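Local structure of 389aa long hypothetical nucleolar protein (Pyrococcus horikoshii, 5ZVE) at residues 256-261 against 298-303. The protein transfers a methyl group from S-adenosyl-L-methionine to the C5 position of cytosine 72 in several tRNAs. Sequence-based numbering, arbitrary orientation.
With SAH (S-adenosyl-L-homocysteine), chain C.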
# COMPACT_ATOMS: atom_id res chain seq x y z
N ASP A 256 20.66 -5.42 6.86
CA ASP A 256 20.63 -5.03 5.45
C ASP A 256 20.40 -6.28 4.61
O ASP A 256 21.27 -7.15 4.52
CB ASP A 256 21.94 -4.32 5.06
CG ASP A 256 21.96 -3.89 3.61
OD1 ASP A 256 20.95 -4.06 2.90
OD2 ASP A 256 23.02 -3.39 3.16
N ALA A 257 19.23 -6.36 3.98
CA ALA A 257 18.83 -7.55 3.23
C ALA A 257 19.73 -7.84 2.03
O ALA A 257 19.75 -8.95 1.52
CB ALA A 257 17.39 -7.40 2.76
N ARG A 258 20.47 -6.83 1.59
CA ARG A 258 21.39 -6.99 0.47
C ARG A 258 22.56 -7.90 0.84
O ARG A 258 23.24 -8.42 -0.04
CB ARG A 258 21.91 -5.62 0.02
CG ARG A 258 20.84 -4.75 -0.62
CD ARG A 258 21.34 -3.34 -0.84
NE ARG A 258 21.89 -2.76 0.38
CZ ARG A 258 22.47 -1.57 0.44
NH1 ARG A 258 22.94 -1.11 1.59
NH2 ARG A 258 22.60 -0.84 -0.66
N LYS A 259 22.78 -8.07 2.13
CA LYS A 259 23.80 -8.98 2.63
C LYS A 259 23.22 -10.34 3.04
O LYS A 259 23.89 -11.10 3.72
CB LYS A 259 24.54 -8.36 3.81
CG LYS A 259 25.15 -6.99 3.52
CD LYS A 259 25.97 -6.49 4.70
CE LYS A 259 27.40 -6.98 4.62
NZ LYS A 259 28.17 -6.25 3.57
N LEU A 260 22.00 -10.63 2.61
CA LEU A 260 21.31 -11.88 2.97
C LEU A 260 22.15 -13.17 2.89
O LEU A 260 22.08 -14.00 3.80
CB LEU A 260 20.06 -12.07 2.11
CG LEU A 260 19.36 -13.41 2.40
CD1 LEU A 260 18.84 -13.48 3.83
CD2 LEU A 260 18.26 -13.72 1.42
N PRO A 261 22.94 -13.36 1.81
CA PRO A 261 23.73 -14.59 1.76
C PRO A 261 24.71 -14.78 2.93
O PRO A 261 25.28 -15.86 3.05
CB PRO A 261 24.49 -14.46 0.44
CG PRO A 261 23.61 -13.64 -0.41
CD PRO A 261 23.02 -12.62 0.53
N ALA A 298 15.84 1.49 -8.99
CA ALA A 298 15.94 0.25 -9.76
C ALA A 298 17.31 -0.39 -9.54
O ALA A 298 17.41 -1.61 -9.38
CB ALA A 298 15.72 0.51 -11.23
N ARG A 299 18.35 0.43 -9.52
CA ARG A 299 19.70 -0.06 -9.29
C ARG A 299 19.82 -0.60 -7.87
O ARG A 299 20.47 -1.62 -7.63
CB ARG A 299 20.73 1.05 -9.55
CG ARG A 299 22.19 0.60 -9.45
CD ARG A 299 23.15 1.66 -10.01
NE ARG A 299 23.01 2.95 -9.34
CZ ARG A 299 22.45 4.03 -9.88
NH1 ARG A 299 21.98 3.98 -11.12
NH2 ARG A 299 22.37 5.16 -9.19
N TYR A 300 19.15 0.07 -6.95
CA TYR A 300 19.14 -0.33 -5.55
C TYR A 300 18.46 -1.70 -5.37
O TYR A 300 18.89 -2.51 -4.55
CB TYR A 300 18.44 0.74 -4.71
CG TYR A 300 18.36 0.48 -3.22
CD1 TYR A 300 19.50 0.32 -2.46
CD2 TYR A 300 17.12 0.44 -2.58
CE1 TYR A 300 19.43 0.10 -1.09
CE2 TYR A 300 17.04 0.22 -1.21
CZ TYR A 300 18.20 0.05 -0.48
OH TYR A 300 18.12 -0.17 0.88
N GLN A 301 17.41 -1.95 -6.14
CA GLN A 301 16.66 -3.20 -6.03
C GLN A 301 17.46 -4.41 -6.53
O GLN A 301 17.29 -5.52 -6.03
CB GLN A 301 15.34 -3.09 -6.81
CG GLN A 301 14.36 -2.08 -6.21
CD GLN A 301 13.30 -1.67 -7.21
OE1 GLN A 301 13.47 -1.86 -8.41
NE2 GLN A 301 12.22 -1.08 -6.72
N ARG A 302 18.32 -4.18 -7.52
CA ARG A 302 19.13 -5.25 -8.10
C ARG A 302 20.03 -5.91 -7.06
O ARG A 302 20.31 -7.10 -7.14
CB ARG A 302 19.98 -4.73 -9.26
CG ARG A 302 19.18 -4.55 -10.54
CD ARG A 302 20.00 -3.91 -11.64
NE ARG A 302 19.13 -3.33 -12.66
CZ ARG A 302 19.07 -2.03 -12.93
NH1 ARG A 302 19.85 -1.18 -12.28
NH2 ARG A 302 18.24 -1.59 -13.87
N ALA A 303 20.48 -5.12 -6.09
CA ALA A 303 21.27 -5.66 -4.99
C ALA A 303 20.47 -6.68 -4.19
O ALA A 303 20.99 -7.75 -3.85
CB ALA A 303 21.76 -4.53 -4.10
N SAH C . 6.47 -6.01 2.52
CA SAH C . 6.00 -5.06 3.52
CB SAH C . 6.30 -3.62 3.09
CG SAH C . 7.64 -3.38 2.40
SD SAH C . 8.03 -1.62 2.33
C SAH C . 4.52 -5.23 3.86
O SAH C . 3.78 -5.93 3.16
OXT SAH C . 4.03 -4.69 4.85
C5' SAH C . 9.79 -1.89 1.99
C4' SAH C . 10.64 -2.14 3.23
O4' SAH C . 11.99 -2.37 2.85
C3' SAH C . 10.68 -0.99 4.22
O3' SAH C . 10.09 -1.41 5.43
C2' SAH C . 12.14 -0.71 4.48
O2' SAH C . 12.40 -0.64 5.86
C1' SAH C . 12.83 -1.92 3.89
N9 SAH C . 14.21 -1.67 3.41
C8 SAH C . 14.68 -0.60 2.69
N7 SAH C . 16.00 -0.79 2.46
C5 SAH C . 16.38 -1.96 3.02
C6 SAH C . 17.59 -2.64 3.09
N6 SAH C . 18.69 -2.13 2.52
N1 SAH C . 17.66 -3.85 3.74
C2 SAH C . 16.53 -4.38 4.33
N3 SAH C . 15.33 -3.71 4.26
C4 SAH C . 15.26 -2.52 3.62
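Arg258 reaches across to helix 291-310 and meets Tyr300 and Ala303 beside the adenine end of the bound S-adenosyl-L-homocysteine. Its NH2 lies 3.3 Å from Tyr300 CE1, near the plane of the phenol ring and at its edge, while CE1 itself sits over one face of the guanidinium. The two side chains cross at about a right angle, their flat groups inclined by 66°, so the ring edge faces the guanidinium. Farther back along the arginine, CG and CD rest on the methyl of Ala303, with CD 3.5 Å from CB.

The cofactor product ties the two segments together. Its exocyclic N6 donates both to Tyr300 OH, at 2.6 Å, and to Asp256 OD1, at 3.0 Å. The backbone N of Ala257 donates to the adenine N1; the amino group and ring nitrogen that identify adenine are thus read directly. Asp256 and Tyr300 both belong to the S-adenosyl-L-methionine site. Tyr300 holds CG anti to its backbone N (chi1 -179°), which extends the phenol out from helix 291-310, so that its hydroxyl meets the purine.

Behind this first shell, Arg258 steadies Asp256 side-on: NE donates to OD1 on its syn lone pair, and NH1 to OD2 at 2.8 Å in a salt bridge. The bend at chi3 (-52°) turns the guanidinium back onto the carboxylate. Arg258 N also donates to OD1, from above the carboxylate plane, closing an Asx turn. The charge of the Arg258 guanidinium probably helps keep Asp256 anionic, ready to accept from N6.

In the Rossmann-like methyltransferase fold, the Asp256 loop follows strand 250-254 and enters a 3-10 turn. Phe304 packs against Ala257 and Arg258 and edge-to-face with Tyr300, and Ala257 also touches Ile228, so this loop packs between strand 225-229 and helix 291-310, and the adenine amino group is held between it and Tyr300.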